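PDB 4FQE: oligogalacturonate-specific porin KdgM, which forms a channel across the bacterial outer membrane that is specific for oligogalacturonides and is required for full virulence. Local coordinates for residues S65-F70 with S75-F80; A108-P113 with E151-K156. All coordinates share one frame; numbering follows the deposited sequence.

Contact 1. Residues S65-F70 with S75-F80. With C8E ((hydroxyethyloxy)tri(ethyloxy)octane), chain H.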
ATOM      1  N   SER A  65      -3.235 -10.065  -8.249  1.00 21.51           N
ATOM      2  CA  SER A  65      -4.473  -9.322  -8.462  1.00 21.89           C
ATOM      3  C   SER A  65      -4.753  -9.098  -9.935  1.00 22.52           C
ATOM      4  O   SER A  65      -3.881  -9.235 -10.788  1.00 21.36           O
ATOM      5  CB  SER A  65      -4.452  -7.947  -7.763  1.00 21.99           C
ATOM      6  OG  SER A  65      -3.299  -7.196  -8.145  1.00 22.36           O
ATOM      7  N   TYR A  66      -6.009  -8.732 -10.214  1.00 23.51           N
ATOM      8  CA  TYR A  66      -6.420  -8.250 -11.538  1.00 24.55           C
ATOM      9  C   TYR A  66      -7.075  -6.870 -11.336  1.00 24.09           C
ATOM     10  O   TYR A  66      -7.950  -6.729 -10.490  1.00 23.48           O
ATOM     11  CB  TYR A  66      -7.433  -9.213 -12.186  1.00 27.07           C
ATOM     12  CG  TYR A  66      -6.916 -10.047 -13.349  1.00 29.65           C
ATOM     13  CD1 TYR A  66      -6.697 -11.436 -13.208  1.00 30.99           C
ATOM     14  CD2 TYR A  66      -6.631  -9.465 -14.587  1.00 31.07           C
ATOM     15  CE1 TYR A  66      -6.214 -12.214 -14.260  1.00 31.97           C
ATOM     16  CE2 TYR A  66      -6.117 -10.233 -15.639  1.00 32.56           C
ATOM     17  CZ  TYR A  66      -5.929 -11.611 -15.476  1.00 33.24           C
ATOM     18  OH  TYR A  66      -5.450 -12.380 -16.515  1.00 34.26           O
ATOM     19  N   VAL A  67      -6.702  -5.868 -12.126  1.00 23.80           N
ATOM     20  CA  VAL A  67      -7.487  -4.651 -12.160  1.00 23.94           C
ATOM     21  C   VAL A  67      -8.394  -4.721 -13.376  1.00 25.43           C
ATOM     22  O   VAL A  67      -7.921  -4.834 -14.499  1.00 26.05           O
ATOM     23  CB  VAL A  67      -6.651  -3.362 -12.240  1.00 23.52           C
ATOM     24  CG1 VAL A  67      -7.597  -2.164 -12.293  1.00 23.61           C
ATOM     25  CG2 VAL A  67      -5.712  -3.205 -11.033  1.00 22.44           C
ATOM     26  N   TYR A  68      -9.693  -4.663 -13.127  1.00 26.52           N
ATOM     27  CA  TYR A  68     -10.714  -4.698 -14.189  1.00 28.58           C
ATOM     28  C   TYR A  68     -11.279  -3.289 -14.362  1.00 28.68           C
ATOM     29  O   TYR A  68     -11.942  -2.777 -13.458  1.00 28.21           O
ATOM     30  CB  TYR A  68     -11.825  -5.678 -13.794  1.00 30.41           C
ATOM     31  CG  TYR A  68     -11.357  -7.150 -13.683  1.00 32.72           C
ATOM     32  CD1 TYR A  68     -10.973  -7.876 -14.823  1.00 34.99           C
ATOM     33  CD2 TYR A  68     -11.312  -7.815 -12.446  1.00 33.77           C
ATOM     34  CE1 TYR A  68     -10.558  -9.197 -14.734  1.00 36.29           C
ATOM     35  CE2 TYR A  68     -10.888  -9.158 -12.350  1.00 35.42           C
ATOM     36  CZ  TYR A  68     -10.526  -9.839 -13.494  1.00 35.92           C
ATOM     37  OH  TYR A  68     -10.118 -11.154 -13.427  1.00 39.34           O
ATOM     38  N   LYS A  69     -11.008  -2.661 -15.501  1.00 29.22           N
ATOM     39  CA  LYS A  69     -11.439  -1.273 -15.736  1.00 30.66           C
ATOM     40  C   LYS A  69     -12.745  -1.252 -16.502  1.00 31.01           C
ATOM     41  O   LYS A  69     -12.803  -1.717 -17.628  1.00 32.29           O
ATOM     42  CB  LYS A  69     -10.370  -0.480 -16.491  1.00 31.80           C
ATOM     43  CG  LYS A  69      -9.013  -0.503 -15.791  1.00 31.72           C
ATOM     44  CD  LYS A  69      -8.022   0.370 -16.543  1.00 33.10           C
ATOM     45  CE  LYS A  69      -6.742   0.644 -15.762  1.00 32.77           C
ATOM     46  NZ  LYS A  69      -7.008   1.327 -14.477  1.00 34.14           N
ATOM     47  N   PHE A  70     -13.803  -0.756 -15.877  1.00 30.67           N
ATOM     48  CA  PHE A  70     -15.075  -0.611 -16.566  1.00 31.20           C
ATOM     49  C   PHE A  70     -15.006   0.467 -17.623  1.00 31.41           C
ATOM     50  O   PHE A  70     -15.611   0.332 -18.679  1.00 32.34           O
ATOM     51  CB  PHE A  70     -16.202  -0.280 -15.597  1.00 31.58           C
ATOM     52  CG  PHE A  70     -16.460  -1.356 -14.593  1.00 31.18           C
ATOM     53  CD1 PHE A  70     -17.238  -2.448 -14.919  1.00 31.65           C
ATOM     54  CD2 PHE A  70     -15.940  -1.260 -13.306  1.00 30.59           C
ATOM     55  CE1 PHE A  70     -17.476  -3.447 -13.992  1.00 31.37           C
ATOM     56  CE2 PHE A  70     -16.180  -2.249 -12.369  1.00 30.16           C
ATOM     57  CZ  PHE A  70     -16.956  -3.343 -12.712  1.00 30.80           C
ATOM     58  N   SER A  75     -12.895   1.406 -11.654  1.00 24.69           N
ATOM     59  CA  SER A  75     -12.254   0.112 -11.775  1.00 24.73           C
ATOM     60  C   SER A  75     -12.449  -0.699 -10.484  1.00 24.37           C
ATOM     61  O   SER A  75     -12.719  -0.149  -9.430  1.00 24.18           O
ATOM     62  CB  SER A  75     -10.758   0.278 -12.091  1.00 24.74           C
ATOM     63  OG  SER A  75     -10.098   0.954 -11.039  1.00 23.86           O
ATOM     64  N   ILE A  76     -12.371  -2.015 -10.596  1.00 24.57           N
ATOM     65  CA  ILE A  76     -12.422  -2.888  -9.437  0.50 24.57           C
ATOM     66  C   ILE A  76     -11.274  -3.889  -9.523  1.00 24.34           C
ATOM     67  O   ILE A  76     -10.962  -4.388 -10.619  1.00 24.56           O
ATOM     68  CB  ILE A  76     -13.759  -3.629  -9.330  0.50 25.17           C
ATOM     69  CG1 ILE A  76     -14.041  -4.407 -10.614  0.50 25.88           C
ATOM     70  CG2 ILE A  76     -14.870  -2.635  -9.039  0.50 25.67           C
ATOM     71  CD1 ILE A  76     -15.242  -5.297 -10.503  0.50 26.88           C
ATOM     72  N   GLU A  77     -10.640  -4.142  -8.365  1.00 23.97           N
ATOM     73  CA  GLU A  77      -9.428  -4.976  -8.234  1.00 24.02           C
ATOM     74  C   GLU A  77      -9.584  -6.029  -7.135  1.00 24.00           C
ATOM     75  O   GLU A  77      -9.419  -5.715  -5.968  1.00 24.19           O
ATOM     76  CB  GLU A  77      -8.204  -4.100  -7.922  1.00 23.85           C
ATOM     77  CG  GLU A  77      -6.897  -4.883  -7.690  1.00 23.86           C
ATOM     78  CD  GLU A  77      -5.755  -3.998  -7.199  1.00 23.88           C
ATOM     79  OE1 GLU A  77      -4.670  -4.529  -6.925  1.00 24.18           O
ATOM     80  OE2 GLU A  77      -5.921  -2.775  -7.065  1.00 24.80           O
ATOM     81  N   PRO A  78      -9.919  -7.285  -7.499  1.00 24.68           N
ATOM     82  CA  PRO A  78      -9.899  -8.347  -6.503  1.00 24.66           C
ATOM     83  C   PRO A  78      -8.466  -8.804  -6.345  1.00 24.68           C
ATOM     84  O   PRO A  78      -7.704  -8.747  -7.302  1.00 26.18           O
ATOM     85  CB  PRO A  78     -10.759  -9.443  -7.122  1.00 25.61           C
ATOM     86  CG  PRO A  78     -10.747  -9.180  -8.582  1.00 25.74           C
ATOM     87  CD  PRO A  78     -10.608  -7.700  -8.730  1.00 25.40           C
ATOM     88  N   GLY A  79      -8.085  -9.214  -5.152  1.00 23.56           N
ATOM     89  CA  GLY A  79      -6.699  -9.565  -4.930  1.00 22.85           C
ATOM     90  C   GLY A  79      -6.621 -10.655  -3.915  1.00 22.72           C
ATOM     91  O   GLY A  79      -7.526 -10.835  -3.128  1.00 22.57           O
ATOM     92  N   PHE A  80      -5.497 -11.346  -3.957  1.00 23.40           N
ATOM     93  CA  PHE A  80      -5.181 -12.503  -3.131  1.00 24.03           C
ATOM     94  C   PHE A  80      -3.807 -12.233  -2.542  1.00 23.17           C
ATOM     95  O   PHE A  80      -2.896 -11.925  -3.283  1.00 22.34           O
ATOM     96  CB  PHE A  80      -5.096 -13.735  -4.031  1.00 25.11           C
ATOM     97  CG  PHE A  80      -4.666 -14.974  -3.318  1.00 27.12           C
ATOM     98  CD1 PHE A  80      -5.580 -15.753  -2.642  1.00 28.57           C
ATOM     99  CD2 PHE A  80      -3.334 -15.358  -3.313  1.00 28.28           C
ATOM    100  CE1 PHE A  80      -5.166 -16.898  -1.982  1.00 28.98           C
ATOM    101  CE2 PHE A  80      -2.916 -16.502  -2.646  1.00 29.02           C
ATOM    102  CZ  PHE A  80      -3.848 -17.256  -1.970  1.00 29.50           C
TER
HETATM  103  C1  C8E H 307     -12.348  -9.500   0.265  1.00 53.60           C
HETATM  104  C2  C8E H 307     -13.135 -10.700  -0.194  1.00 55.77           C
HETATM  105  C3  C8E H 307     -13.699 -10.417  -1.578  1.00 55.74           C
HETATM  106  C4  C8E H 307     -12.592 -10.194  -2.599  1.00 56.31           C
HETATM  107  C5  C8E H 307     -12.496 -11.325  -3.604  1.00 58.51           C
HETATM  108  C6  C8E H 307     -11.669 -12.460  -3.019  1.00 60.66           C
HETATM  109  C7  C8E H 307     -10.266 -12.510  -3.603  1.00 63.39           C
HETATM  110  C8  C8E H 307      -9.569 -13.822  -3.247  1.00 66.74           C
HETATM  111  O9  C8E H 307      -9.786 -14.790  -4.277  1.00 72.38           O
HETATM  112  C10 C8E H 307      -9.206 -16.069  -3.996  1.00 70.27           C
HETATM  113  C11 C8E H 307      -8.667 -16.678  -5.291  1.00 71.30           C
HETATM  114  O12 C8E H 307      -7.253 -16.518  -5.405  1.00 72.87           O
HETATM  115  C13 C8E H 307      -6.749 -16.568  -6.745  1.00 73.26           C
HETATM  116  C14 C8E H 307      -6.757 -15.172  -7.373  1.00 74.48           C
HETATM  117  O15 C8E H 307      -5.497 -14.822  -7.965  1.00 75.93           O
HETATM  118  C16 C8E H 307      -5.578 -14.126  -9.222  1.00 73.99           C
HETATM  119  C17 C8E H 307      -5.866 -12.637  -9.064  1.00 69.22           C
HETATM  120  O18 C8E H 307      -7.277 -12.395  -9.147  1.00 67.31           O
HETATM  121  C19 C8E H 307      -7.877 -12.028  -7.908  1.00 67.19           C
HETATM  122  C20 C8E H 307      -9.124 -12.861  -7.646  1.00 69.25           C
HETATM  123  O21 C8E H 307      -9.117 -13.381  -6.312  1.00 72.65           O
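Y68 turns the edge of its ring to P78, with CE2 3.8 Å from CG of the proline and the two side chains crossing at about a right angle. The phenol gets there because its CG stands anti to the carbonyl carbon (chi1 -64°). Next to this pair the F70 ring approaches I76, but the isoleucine has two conformers, so the detail is doubtful. On the other face, E77 runs out fully extended, its CG anti to the backbone N (chi1 177°). The V67 methyl CG2 lies against its stem, 3.9 Å from E77 CG, and S65 OG sits 3.2 Å from E77 OE1.

Two backbone bonds pair Y68 with I76: Y68 N to I76 O at 2.8 Å and I76 N to Y68 O at 3.0 Å. Farther along, Y66 N reaches P78 O only weakly. Proline has no N-H to return the bond, and Y66 O instead meets E77 CA at 3.2 Å in a CA-H...O contact.

C8E (chain H) lies against P78 and F80. The E77 carboxylate is gripped by R26, Y94 and R96, and R26 also bonds S65 OG. This beta hairpin is flanked by strand 31-40 beside 65-70 and by strand 90-100 beside 75-80.

Contact 2. Residues A108-P113 with E151-K156. With C8E ((hydroxyethyloxy)tri(ethyloxy)octane), chain H; C8E ((hydroxyethyloxy)tri(ethyloxy)octane), chain E.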
ATOM      1  N   ALA A 108     -10.018   5.734  -3.623  1.00 22.25           N
ATOM      2  CA  ALA A 108     -10.192   4.261  -3.616  1.00 21.92           C
ATOM      3  C   ALA A 108     -10.718   3.807  -2.280  1.00 21.93           C
ATOM      4  O   ALA A 108     -10.575   4.500  -1.273  1.00 21.98           O
ATOM      5  CB  ALA A 108      -8.894   3.552  -3.989  1.00 21.05           C
ATOM      6  N   LEU A 109     -11.354   2.650  -2.275  1.00 22.40           N
ATOM      7  CA  LEU A 109     -11.778   2.013  -1.066  1.00 22.66           C
ATOM      8  C   LEU A 109     -11.427   0.526  -1.202  1.00 22.56           C
ATOM      9  O   LEU A 109     -11.650  -0.089  -2.253  1.00 21.77           O
ATOM     10  CB  LEU A 109     -13.268   2.232  -0.816  1.00 23.51           C
ATOM     11  CG  LEU A 109     -13.820   1.718   0.517  1.00 24.15           C
ATOM     12  CD1 LEU A 109     -13.219   2.476   1.683  1.00 24.59           C
ATOM     13  CD2 LEU A 109     -15.341   1.779   0.572  1.00 25.87           C
ATOM     14  N   ARG A 110     -10.815  -0.003  -0.147  1.00 22.42           N
ATOM     15  CA  ARG A 110     -10.385  -1.406  -0.118  1.00 22.26           C
ATOM     16  C   ARG A 110     -10.966  -2.093   1.089  1.00 22.51           C
ATOM     17  O   ARG A 110     -10.818  -1.595   2.192  1.00 22.27           O
ATOM     18  CB  ARG A 110      -8.846  -1.526  -0.080  1.00 22.18           C
ATOM     19  CG  ARG A 110      -8.368  -3.007  -0.130  1.00 22.63           C
ATOM     20  CD  ARG A 110      -6.841  -3.111  -0.082  1.00 22.88           C
ATOM     21  NE  ARG A 110      -6.373  -2.534   1.179  1.00 23.92           N
ATOM     22  CZ  ARG A 110      -5.109  -2.293   1.490  1.00 24.33           C
ATOM     23  NH1 ARG A 110      -4.127  -2.624   0.647  1.00 24.47           N
ATOM     24  NH2 ARG A 110      -4.834  -1.720   2.660  1.00 24.70           N
ATOM     25  N   TYR A 111     -11.605  -3.249   0.868  1.00 22.91           N
ATOM     26  CA  TYR A 111     -12.004  -4.178   1.938  1.00 23.53           C
ATOM     27  C   TYR A 111     -11.054  -5.378   1.921  1.00 22.96           C
ATOM     28  O   TYR A 111     -10.896  -6.034   0.898  1.00 21.97           O
ATOM     29  CB  TYR A 111     -13.459  -4.636   1.769  1.00 24.75           C
ATOM     30  CG  TYR A 111     -13.885  -5.719   2.747  1.00 25.37           C
ATOM     31  CD1 TYR A 111     -13.911  -5.484   4.121  1.00 25.85           C
ATOM     32  CD2 TYR A 111     -14.255  -6.968   2.294  1.00 25.96           C
ATOM     33  CE1 TYR A 111     -14.286  -6.478   5.001  1.00 26.98           C
ATOM     34  CE2 TYR A 111     -14.626  -7.974   3.169  1.00 26.72           C
ATOM     35  CZ  TYR A 111     -14.653  -7.708   4.519  1.00 27.05           C
ATOM     36  OH  TYR A 111     -15.017  -8.736   5.347  1.00 28.88           O
ATOM     37  N   ARG A 112     -10.384  -5.606   3.052  1.00 23.41           N
ATOM     38  CA  ARG A 112      -9.377  -6.650   3.162  0.50 23.60           C
ATOM     39  C   ARG A 112      -9.537  -7.430   4.468  1.00 24.11           C
ATOM     40  O   ARG A 112      -8.944  -7.061   5.502  1.00 24.70           O
ATOM     41  CB  ARG A 112      -7.971  -6.034   3.059  0.50 23.49           C
ATOM     42  CG  ARG A 112      -6.819  -7.031   3.071  0.50 23.64           C
ATOM     43  CD  ARG A 112      -5.475  -6.367   2.800  0.50 23.71           C
ATOM     44  NE  ARG A 112      -5.025  -5.511   3.898  0.50 23.99           N
ATOM     45  CZ  ARG A 112      -3.836  -4.917   3.946  0.50 24.16           C
ATOM     46  NH1 ARG A 112      -2.968  -5.083   2.961  0.50 24.01           N
ATOM     47  NH2 ARG A 112      -3.505  -4.157   4.982  0.50 24.37           N
ATOM     48  N   PRO A 113     -10.294  -8.526   4.437  1.00 24.90           N
ATOM     49  CA  PRO A 113     -10.346  -9.315   5.641  1.00 25.90           C
ATOM     50  C   PRO A 113      -8.978  -9.962   5.877  1.00 27.11           C
ATOM     51  O   PRO A 113      -8.157 -10.031   4.955  1.00 27.21           O
ATOM     52  CB  PRO A 113     -11.443 -10.348   5.357  1.00 26.52           C
ATOM     53  CG  PRO A 113     -11.567 -10.408   3.894  1.00 25.74           C
ATOM     54  CD  PRO A 113     -11.162  -9.071   3.370  1.00 24.98           C
ATOM     55  N   GLU A 151      -4.737   8.681   3.520  1.00 22.99           N
ATOM     56  CA  GLU A 151      -5.217   7.311   3.697  1.00 23.13           C
ATOM     57  C   GLU A 151      -5.803   7.209   5.091  1.00 23.29           C
ATOM     58  O   GLU A 151      -5.182   7.626   6.093  1.00 23.01           O
ATOM     59  CB  GLU A 151      -4.076   6.315   3.545  1.00 23.88           C
ATOM     60  CG  GLU A 151      -4.526   4.870   3.739  1.00 24.44           C
ATOM     61  CD  GLU A 151      -3.412   3.872   3.459  1.00 25.88           C
ATOM     62  OE1 GLU A 151      -2.919   3.841   2.308  1.00 26.21           O
ATOM     63  OE2 GLU A 151      -3.077   3.101   4.389  1.00 26.83           O
ATOM     64  N   LEU A 152      -7.039   6.725   5.147  1.00 23.01           N
ATOM     65  CA  LEU A 152      -7.733   6.514   6.389  1.00 23.90           C
ATOM     66  C   LEU A 152      -7.944   5.020   6.444  1.00 24.10           C
ATOM     67  O   LEU A 152      -8.410   4.446   5.476  1.00 23.45           O
ATOM     68  CB  LEU A 152      -9.079   7.252   6.374  1.00 24.38           C
ATOM     69  CG  LEU A 152     -10.042   7.053   7.541  1.00 25.31           C
ATOM     70  CD1 LEU A 152      -9.455   7.344   8.907  1.00 25.75           C
ATOM     71  CD2 LEU A 152     -11.269   7.942   7.354  1.00 25.85           C
ATOM     72  N   GLU A 153      -7.577   4.395   7.550  1.00 25.45           N
ATOM     73  CA  GLU A 153      -7.692   2.960   7.672  1.00 26.82           C
ATOM     74  C   GLU A 153      -8.384   2.577   8.960  1.00 27.53           C
ATOM     75  O   GLU A 153      -8.031   3.050  10.051  1.00 27.40           O
ATOM     76  CB  GLU A 153      -6.319   2.306   7.563  1.00 28.36           C
ATOM     77  CG  GLU A 153      -6.388   0.802   7.494  1.00 30.70           C
ATOM     78  CD  GLU A 153      -5.101   0.179   6.975  1.00 33.90           C
ATOM     79  OE1 GLU A 153      -4.817   0.322   5.750  1.00 37.33           O
ATOM     80  OE2 GLU A 153      -4.381  -0.450   7.788  1.00 34.64           O
ATOM     81  N   TYR A 154      -9.389   1.713   8.815  1.00 28.01           N
ATOM     82  CA  TYR A 154     -10.162   1.239   9.927  1.00 29.66           C
ATOM     83  C   TYR A 154      -9.918  -0.261  10.052  1.00 29.44           C
ATOM     84  O   TYR A 154     -10.171  -1.016   9.110  1.00 27.66           O
ATOM     85  CB  TYR A 154     -11.638   1.525   9.657  1.00 31.47           C
ATOM     86  CG  TYR A 154     -12.601   0.944  10.649  1.00 33.93           C
ATOM     87  CD1 TYR A 154     -12.934   1.635  11.827  1.00 35.87           C
ATOM     88  CD2 TYR A 154     -13.229  -0.271  10.397  1.00 35.23           C
ATOM     89  CE1 TYR A 154     -13.849   1.100  12.733  1.00 37.84           C
ATOM     90  CE2 TYR A 154     -14.130  -0.811  11.298  1.00 36.91           C
ATOM     91  CZ  TYR A 154     -14.444  -0.127  12.460  1.00 38.08           C
ATOM     92  OH  TYR A 154     -15.363  -0.693  13.333  1.00 41.14           O
ATOM     93  N   LYS A 155      -9.443  -0.680  11.216  1.00 30.41           N
ATOM     94  CA  LYS A 155      -9.186  -2.097  11.465  1.00 31.66           C
ATOM     95  C   LYS A 155     -10.054  -2.579  12.602  1.00 33.21           C
ATOM     96  O   LYS A 155     -10.125  -1.944  13.659  1.00 33.02           O
ATOM     97  CB  LYS A 155      -7.719  -2.341  11.784  1.00 32.28           C
ATOM     98  CG  LYS A 155      -7.323  -3.813  11.853  1.00 33.37           C
ATOM     99  CD  LYS A 155      -5.859  -3.957  12.235  1.00 34.74           C
ATOM    100  CE  LYS A 155      -5.468  -5.408  12.417  1.00 35.79           C
ATOM    101  NZ  LYS A 155      -3.989  -5.542  12.499  1.00 37.18           N
ATOM    102  N   LYS A 156     -10.687  -3.729  12.385  1.00 33.53           N
ATOM    103  CA  LYS A 156     -11.531  -4.335  13.383  1.00 36.44           C
ATOM    104  C   LYS A 156     -11.203  -5.800  13.497  1.00 38.02           C
ATOM    105  O   LYS A 156     -11.183  -6.502  12.495  1.00 36.17           O
ATOM    106  CB  LYS A 156     -13.001  -4.166  12.997  1.00 37.40           C
ATOM    107  CG  LYS A 156     -13.953  -4.884  13.938  1.00 39.51           C
ATOM    108  CD  LYS A 156     -15.156  -4.027  14.290  1.00 40.86           C
ATOM    109  CE  LYS A 156     -16.240  -4.862  14.955  1.00 42.79           C
ATOM    110  NZ  LYS A 156     -17.373  -4.022  15.441  1.00 45.42           N
TER
HETATM  111  C1  C8E H 307     -12.348  -9.500   0.265  1.00 53.60           C
HETATM  112  C2  C8E H 307     -13.135 -10.700  -0.194  1.00 55.77           C
HETATM  113  C3  C8E H 307     -13.699 -10.417  -1.578  1.00 55.74           C
HETATM  114  C4  C8E H 307     -12.592 -10.194  -2.599  1.00 56.31           C
HETATM  115  C5  C8E H 307     -12.496 -11.325  -3.604  1.00 58.51           C
HETATM  116  C6  C8E H 307     -11.669 -12.460  -3.019  1.00 60.66           C
HETATM  117  C7  C8E H 307     -10.266 -12.510  -3.603  1.00 63.39           C
HETATM  118  C8  C8E H 307      -9.569 -13.822  -3.247  1.00 66.74           C
HETATM  119  O9  C8E H 307      -9.786 -14.790  -4.277  1.00 72.38           O
HETATM  120  C10 C8E H 307      -9.206 -16.069  -3.996  1.00 70.27           C
HETATM  121  C11 C8E H 307      -8.667 -16.678  -5.291  1.00 71.30           C
HETATM  122  O12 C8E H 307      -7.253 -16.518  -5.405  1.00 72.87           O
HETATM  123  C13 C8E H 307      -6.749 -16.568  -6.745  1.00 73.26           C
HETATM  124  C14 C8E H 307      -6.757 -15.172  -7.373  1.00 74.48           C
HETATM  125  O15 C8E H 307      -5.497 -14.822  -7.965  1.00 75.93           O
HETATM  126  C16 C8E H 307      -5.578 -14.126  -9.222  1.00 73.99           C
HETATM  127  C17 C8E H 307      -5.866 -12.637  -9.064  1.00 69.22           C
HETATM  128  O18 C8E H 307      -7.277 -12.395  -9.147  1.00 67.31           O
HETATM  129  C19 C8E H 307      -7.877 -12.028  -7.908  1.00 67.19           C
HETATM  130  C20 C8E H 307      -9.124 -12.861  -7.646  1.00 69.25           C
HETATM  131  O21 C8E H 307      -9.117 -13.381  -6.312  1.00 72.65           O
HETATM  132  C1  C8E E 304     -15.511  -0.243  -4.208  1.00 62.96           C
HETATM  133  C2  C8E E 304     -15.943  -1.682  -3.996  1.00 65.05           C
HETATM  134  C3  C8E E 304     -15.101  -2.396  -2.944  1.00 63.15           C
HETATM  135  C4  C8E E 304     -15.181  -1.708  -1.589  1.00 62.11           C
HETATM  136  C5  C8E E 304     -15.576  -2.656  -0.462  1.00 61.39           C
HETATM  137  C6  C8E E 304     -17.031  -3.128  -0.593  1.00 61.04           C
HETATM  138  C7  C8E E 304     -17.825  -3.256   0.718  1.00 61.66           C
HETATM  139  C8  C8E E 304     -17.214  -2.630   1.972  1.00 60.83           C
HETATM  140  O9  C8E E 304     -18.025  -2.874   3.127  1.00 63.50           O
HETATM  141  C10 C8E E 304     -17.536  -2.259   4.326  1.00 67.06           C
HETATM  142  C11 C8E E 304     -17.625  -3.199   5.525  1.00 70.10           C
HETATM  143  O12 C8E E 304     -17.817  -2.435   6.727  1.00 77.29           O
HETATM  144  C13 C8E E 304     -19.200  -2.195   7.025  1.00 84.43           C
HETATM  145  C14 C8E E 304     -19.417  -0.878   7.777  1.00 88.00           C
HETATM  146  O15 C8E E 304     -18.648   0.194   7.207  1.00 87.76           O
HETATM  147  C16 C8E E 304     -18.070   1.028   8.216  1.00 86.01           C
HETATM  148  C17 C8E E 304     -17.382   2.258   7.614  1.00 84.51           C
HETATM  149  O18 C8E E 304     -16.424   2.796   8.537  1.00 80.86           O
HETATM  150  C19 C8E E 304     -17.000   3.359   9.721  1.00 81.61           C
HETATM  151  C20 C8E E 304     -16.831   2.395  10.897  1.00 80.41           C
HETATM  152  O21 C8E E 304     -18.082   2.053  11.510  1.00 79.45           O
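R110 reaches across to E153, bringing NH2 to 3.7 Å from OE1, a long salt bridge in which the carboxylate oxygen lies at the edge of the guanidinium, near its plane. The fit is loose: the two planes are turned 50° apart, and the backbones stay well separated, with 9.3 Å between R110 CA and E153 CA. R110 leaves its strand with CG anti to the backbone N (chi1 -177°), then bends at chi3 (61°), which carries the guanidinium towards E153. The tighter grip comes from T135, whose OG1 is hydrogen-bonded to both R110 NH2 and E153 OE1. R112 is modelled in two places; in the given one R110 NH2 lies over the centre of its guanidinium, an overlap doubtful in detail.

T135 belongs to strand 131-142, which runs between the two segments in the antiparallel beta barrel, so the salt bridge spans one whole strand on the inner, polar surface. Arginines there are consistent with a channel for anionic oligogalacturonides.

On the outer side the segments do not touch each other; detergent and neighbours in the same strand fill in there. P113 CD packs over one face of the Y111 ring, towards its rim, and C1 of one C8E molecule (chain H) comes to 3.4 Å from that same P113 CD. A second C8E (chain E) bridges the two segments: its C5 lies 3.7 Å from Y111 CB, while C20 rests over a face of the Y154 ring, towards the rim, 3.7 Å from CE1.

Overall arrangement
Contact 1 closes before contact 2 opens along the chain, and both lie in the wall of one antiparallel barrel, their centres about 16 Å apart and their nearest atoms about 7 Å apart. Contact 1 joins neighbouring strands 57-69 and 74-85, whereas contact 2 links strands 105-116 and 146-157 over the strand between them. Strand 90-100 separates 74-85 from 105-116 and serves both: Y94 and R96 bind E77 of contact 1 and touch R110 of contact 2. Inside, these two side chains connect the charged groups of the two contacts, in keeping with a pore for acidic oligogalacturonides; outside, one C8E molecule (chain H) touches both.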